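Local coordinates for fatty acid amide hydrolase (Candida albicans, PDB 6KVR), which probably hydrolyses monocarboxylic acid amides to the carboxylate and ammonium, as a member of the amidase signature family, at residues Y23-Y34 against I167-V177. Sequence-based numbering, arbitrary orientation.
Sequences YTKEWLPKVEKY and ITHGGYVSKIV
The His169 imidazole presents its edge to the face of the Tyr34 ring, an offset edge-to-face pair with planes at 67°. His169 NE2 also gives a weak hydrogen bond to Tyr34 OH, at 3.1 Å. His169 ND1 accepts a hydrogen bond from Gly171 N at 2.9 Å, in the ring plane. This bond lies within the type I' turn from His169 to Tyr172. Ile167 CD1 touches the edge of the Tyr34 ring.

Ile176 CG1 lies anti to the backbone N (chi1 -164°) and the chain stays extended at chi2, which carries CD1 to the helix. Ile176 CD1 lies 3.3 Å from Lys30 O and also meets Tyr34 CB. Val173 CG1 fits among Trp27 CB, Val31 CG2 and Tyr23 CE1. Ser174 CA lies over the face of the Trp27 six-membered ring in a CH-pi contact. Ile176 CG2 sits at the indole edge.

The contact packs helix 20-40 on the loop between strand 155-158 and helix 185-192. The His169 side chain is about 7 Å from that of Leu207, a predicted substrate-binding residue. The chemistry is mainly apolar. The in-plane bond from Gly171 N probably sets the rotation of the imidazole, and the weak bond to Tyr34 OH adds to it.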
loop_
_atom_site.group_PDB
_atom_site.type_symbol
_atom_site.label_atom_id
_atom_site.label_comp_id
_atom_site.label_asym_id
_atom_site.label_seq_id
_atom_site.Cartn_x
_atom_site.Cartn_y
_atom_site.Cartn_z
ATOM N N TYR A 23 -20.452 -33.534 9.673
ATOM C CA TYR A 23 -19.927 -32.775 10.806
ATOM C C TYR A 23 -19.970 -33.603 12.086
ATOM O O TYR A 23 -18.977 -33.682 12.819
ATOM C CB TYR A 23 -20.701 -31.462 10.982
ATOM C CG TYR A 23 -20.316 -30.665 12.225
ATOM C CD1 TYR A 23 -19.172 -29.870 12.244
ATOM C CD2 TYR A 23 -21.100 -30.713 13.387
ATOM C CE1 TYR A 23 -18.818 -29.130 13.385
ATOM C CE2 TYR A 23 -20.752 -29.978 14.528
ATOM C CZ TYR A 23 -19.605 -29.193 14.517
ATOM O OH TYR A 23 -19.241 -28.463 15.642
ATOM N N THR A 24 -21.109 -34.245 12.370
ATOM C CA THR A 24 -21.219 -34.970 13.638
ATOM C C THR A 24 -20.229 -36.133 13.715
ATOM O O THR A 24 -19.635 -36.373 14.770
ATOM C CB THR A 24 -22.648 -35.469 13.867
ATOM O OG1 THR A 24 -23.573 -34.393 13.692
ATOM C CG2 THR A 24 -22.798 -35.991 15.288
ATOM N N LYS A 25 -20.007 -36.845 12.607
ATOM C CA LYS A 25 -19.101 -37.995 12.654
ATOM C C LYS A 25 -17.625 -37.589 12.643
ATOM O O LYS A 25 -16.846 -38.064 13.479
ATOM C CB LYS A 25 -19.380 -38.955 11.493
ATOM C CG LYS A 25 -19.257 -40.412 11.912
ATOM C CD LYS A 25 -19.624 -41.402 10.808
ATOM C CE LYS A 25 -20.548 -42.501 11.357
ATOM N NZ LYS A 25 -19.986 -43.248 12.534
ATOM N N GLU A 26 -17.216 -36.742 11.692
ATOM C CA GLU A 26 -15.796 -36.481 11.468
ATOM C C GLU A 26 -15.236 -35.321 12.277
ATOM O O GLU A 26 -14.024 -35.298 12.524
ATOM C CB GLU A 26 -15.503 -36.190 9.985
ATOM C CG GLU A 26 -16.321 -36.986 9.005
ATOM C CD GLU A 26 -15.851 -38.429 8.921
ATOM O OE1 GLU A 26 -14.800 -38.751 9.531
ATOM O OE2 GLU A 26 -16.536 -39.247 8.259
ATOM N N TRP A 27 -16.056 -34.352 12.687
ATOM C CA TRP A 27 -15.493 -33.141 13.288
ATOM C C TRP A 27 -15.959 -32.862 14.710
ATOM O O TRP A 27 -15.150 -32.431 15.540
ATOM C CB TRP A 27 -15.795 -31.947 12.386
ATOM C CG TRP A 27 -15.141 -32.120 11.046
ATOM C CD1 TRP A 27 -15.718 -32.606 9.912
ATOM C CD2 TRP A 27 -13.776 -31.834 10.711
ATOM N NE1 TRP A 27 -14.805 -32.627 8.886
ATOM C CE2 TRP A 27 -13.603 -32.165 9.350
ATOM C CE3 TRP A 27 -12.686 -31.326 11.428
ATOM C CZ2 TRP A 27 -12.391 -32.006 8.686
ATOM C CZ3 TRP A 27 -11.473 -31.170 10.766
ATOM C CH2 TRP A 27 -11.339 -31.502 9.404
ATOM N N LEU A 28 -17.227 -33.118 15.027
ATOM C CA LEU A 28 -17.736 -32.849 16.370
ATOM C C LEU A 28 -16.915 -33.462 17.500
ATOM O O LEU A 28 -16.755 -32.786 18.532
ATOM C CB LEU A 28 -19.193 -33.313 16.467
ATOM C CG LEU A 28 -19.896 -33.080 17.810
ATOM C CD1 LEU A 28 -19.746 -31.630 18.299
ATOM C CD2 LEU A 28 -21.365 -33.458 17.686
ATOM N N PRO A 29 -16.386 -34.695 17.405
ATOM C CA PRO A 29 -15.507 -35.178 18.492
ATOM C C PRO A 29 -14.285 -34.297 18.736
ATOM O O PRO A 29 -13.927 -34.065 19.898
ATOM C CB PRO A 29 -15.118 -36.590 18.030
ATOM C CG PRO A 29 -16.253 -37.015 17.134
ATOM C CD PRO A 29 -16.673 -35.761 16.421
ATOM N N LYS A 30 -13.640 -33.786 17.682
ATOM C CA LYS A 30 -12.485 -32.915 17.893
ATOM C C LYS A 30 -12.879 -31.619 18.588
ATOM O O LYS A 30 -12.093 -31.072 19.372
ATOM C CB LYS A 30 -11.806 -32.604 16.560
ATOM C CG LYS A 30 -11.731 -33.791 15.620
ATOM C CD LYS A 30 -10.766 -33.506 14.494
ATOM C CE LYS A 30 -10.717 -34.653 13.521
ATOM N NZ LYS A 30 -9.415 -35.335 13.689
ATOM N N VAL A 31 -14.085 -31.116 18.314
ATOM C CA VAL A 31 -14.556 -29.898 18.971
ATOM C C VAL A 31 -14.784 -30.143 20.456
ATOM O O VAL A 31 -14.369 -29.342 21.305
ATOM C CB VAL A 31 -15.832 -29.375 18.285
ATOM C CG1 VAL A 31 -16.397 -28.162 19.038
ATOM C CG2 VAL A 31 -15.553 -29.018 16.851
ATOM N N GLU A 32 -15.426 -31.267 20.794
ATOM C CA GLU A 32 -15.685 -31.585 22.201
ATOM C C GLU A 32 -14.391 -31.712 23.005
ATOM O O GLU A 32 -14.297 -31.197 24.126
ATOM C CB GLU A 32 -16.521 -32.865 22.292
ATOM C CG GLU A 32 -17.879 -32.742 21.592
ATOM C CD GLU A 32 -18.623 -34.073 21.481
ATOM O OE1 GLU A 32 -19.867 -34.056 21.318
ATOM O OE2 GLU A 32 -17.956 -35.137 21.528
ATOM N N LYS A 33 -13.382 -32.390 22.455
ATOM C CA LYS A 33 -12.070 -32.410 23.095
ATOM C C LYS A 33 -11.537 -30.993 23.311
ATOM O O LYS A 33 -11.006 -30.677 24.383
ATOM C CB LYS A 33 -11.112 -33.243 22.241
ATOM C CG LYS A 33 -9.644 -33.198 22.644
ATOM C CD LYS A 33 -9.367 -33.969 23.925
ATOM C CE LYS A 33 -7.864 -34.189 24.079
ATOM N NZ LYS A 33 -7.072 -33.254 23.191
ATOM N N TYR A 34 -11.693 -30.118 22.306
ATOM C CA TYR A 34 -11.237 -28.734 22.443
ATOM C C TYR A 34 -11.977 -28.021 23.571
ATOM O O TYR A 34 -11.381 -27.228 24.315
ATOM C CB TYR A 34 -11.431 -27.992 21.117
ATOM C CG TYR A 34 -10.829 -26.594 21.013
ATOM C CD1 TYR A 34 -11.524 -25.474 21.456
ATOM C CD2 TYR A 34 -9.597 -26.389 20.412
ATOM C CE1 TYR A 34 -10.996 -24.197 21.325
ATOM C CE2 TYR A 34 -9.051 -25.117 20.283
ATOM C CZ TYR A 34 -9.754 -24.020 20.735
ATOM O OH TYR A 34 -9.206 -22.752 20.595
ATOM N N ILE A 167 -3.075 -25.091 18.247
ATOM C CA ILE A 167 -4.139 -25.023 17.260
ATOM C C ILE A 167 -4.429 -23.572 16.947
ATOM O O ILE A 167 -4.558 -22.739 17.854
ATOM C CB ILE A 167 -5.411 -25.718 17.773
ATOM C CG1 ILE A 167 -5.217 -27.225 17.886
ATOM C CG2 ILE A 167 -6.591 -25.398 16.851
ATOM C CD1 ILE A 167 -6.313 -27.883 18.770
ATOM N N THR A 168 -4.533 -23.265 15.654
ATOM C CA THR A 168 -4.941 -21.953 15.175
ATOM C C THR A 168 -5.997 -22.177 14.104
ATOM O O THR A 168 -5.679 -22.583 12.983
ATOM C CB THR A 168 -3.750 -21.170 14.637
ATOM O OG1 THR A 168 -2.758 -21.094 15.659
ATOM C CG2 THR A 168 -4.169 -19.749 14.223
ATOM N N HIS A 169 -7.252 -21.925 14.448
ATOM C CA HIS A 169 -8.345 -22.289 13.573
ATOM C C HIS A 169 -9.135 -21.107 13.050
ATOM O O HIS A 169 -9.894 -21.277 12.087
ATOM C CB HIS A 169 -9.292 -23.269 14.296
ATOM C CG HIS A 169 -9.783 -22.768 15.617
ATOM N ND1 HIS A 169 -10.576 -21.646 15.734
ATOM C CD2 HIS A 169 -9.594 -23.230 16.876
ATOM C CE1 HIS A 169 -10.852 -21.437 17.012
ATOM N NE2 HIS A 169 -10.276 -22.391 17.723
ATOM N N GLY A 170 -8.982 -19.922 13.639
ATOM C CA GLY A 170 -9.667 -18.740 13.129
ATOM C C GLY A 170 -11.178 -18.848 13.105
ATOM O O GLY A 170 -11.827 -18.197 12.270
ATOM N N GLY A 171 -11.757 -19.668 13.997
ATOM C CA GLY A 171 -13.182 -19.915 14.016
ATOM C C GLY A 171 -13.686 -20.983 13.059
ATOM O O GLY A 171 -14.895 -21.263 13.056
ATOM N N TYR A 172 -12.815 -21.593 12.250
ATOM C CA TYR A 172 -13.218 -22.609 11.279
ATOM C C TYR A 172 -12.938 -23.986 11.865
ATOM O O TYR A 172 -11.797 -24.283 12.238
ATOM C CB TYR A 172 -12.475 -22.445 9.952
ATOM C CG TYR A 172 -12.713 -21.125 9.246
ATOM C CD1 TYR A 172 -13.873 -20.906 8.507
ATOM C CD2 TYR A 172 -11.779 -20.099 9.316
ATOM C CE1 TYR A 172 -14.094 -19.702 7.846
ATOM C CE2 TYR A 172 -11.994 -18.892 8.676
ATOM C CZ TYR A 172 -13.155 -18.700 7.945
ATOM O OH TYR A 172 -13.363 -17.507 7.298
ATOM N N VAL A 173 -13.973 -24.823 11.965
ATOM C CA VAL A 173 -13.758 -26.145 12.556
ATOM C C VAL A 173 -12.803 -26.957 11.691
ATOM O O VAL A 173 -11.939 -27.680 12.205
ATOM C CB VAL A 173 -15.099 -26.868 12.780
ATOM C CG1 VAL A 173 -14.870 -28.367 13.010
ATOM C CG2 VAL A 173 -15.815 -26.236 13.978
ATOM N N SER A 174 -12.909 -26.808 10.361
ATOM C CA SER A 174 -11.990 -27.485 9.459
ATOM C C SER A 174 -10.528 -27.219 9.797
ATOM O O SER A 174 -9.675 -28.048 9.480
ATOM C CB SER A 174 -12.281 -27.071 8.015
ATOM O OG SER A 174 -11.857 -25.735 7.791
ATOM N N LYS A 175 -10.218 -26.108 10.466
ATOM C CA LYS A 175 -8.842 -25.764 10.799
ATOM C C LYS A 175 -8.451 -26.166 12.218
ATOM O O LYS A 175 -7.372 -25.782 12.688
ATOM C CB LYS A 175 -8.610 -24.262 10.603
ATOM C CG LYS A 175 -8.693 -23.817 9.160
ATOM C CD LYS A 175 -7.344 -24.065 8.504
ATOM C CE LYS A 175 -7.402 -24.153 7.003
ATOM N NZ LYS A 175 -6.020 -23.969 6.496
ATOM N N ILE A 176 -9.289 -26.934 12.917
ATOM C CA ILE A 176 -8.932 -27.347 14.269
ATOM C C ILE A 176 -7.715 -28.261 14.284
ATOM O O ILE A 176 -7.137 -28.493 15.353
ATOM C CB ILE A 176 -10.141 -28.013 14.966
ATOM C CG1 ILE A 176 -9.919 -28.098 16.483
ATOM C CG2 ILE A 176 -10.422 -29.381 14.366
ATOM C CD1 ILE A 176 -11.069 -28.758 17.223
ATOM N N VAL A 177 -7.290 -28.751 13.116
ATOM C CA VAL A 177 -6.091 -29.570 12.987
ATOM C C VAL A 177 -4.899 -28.765 12.478
ATOM O O VAL A 177 -3.869 -29.341 12.129
ATOM C CB VAL A 177 -6.361 -30.774 12.073
ATOM C CG1 VAL A 177 -7.454 -31.662 12.673
ATOM C CG2 VAL A 177 -6.775 -30.287 10.689
#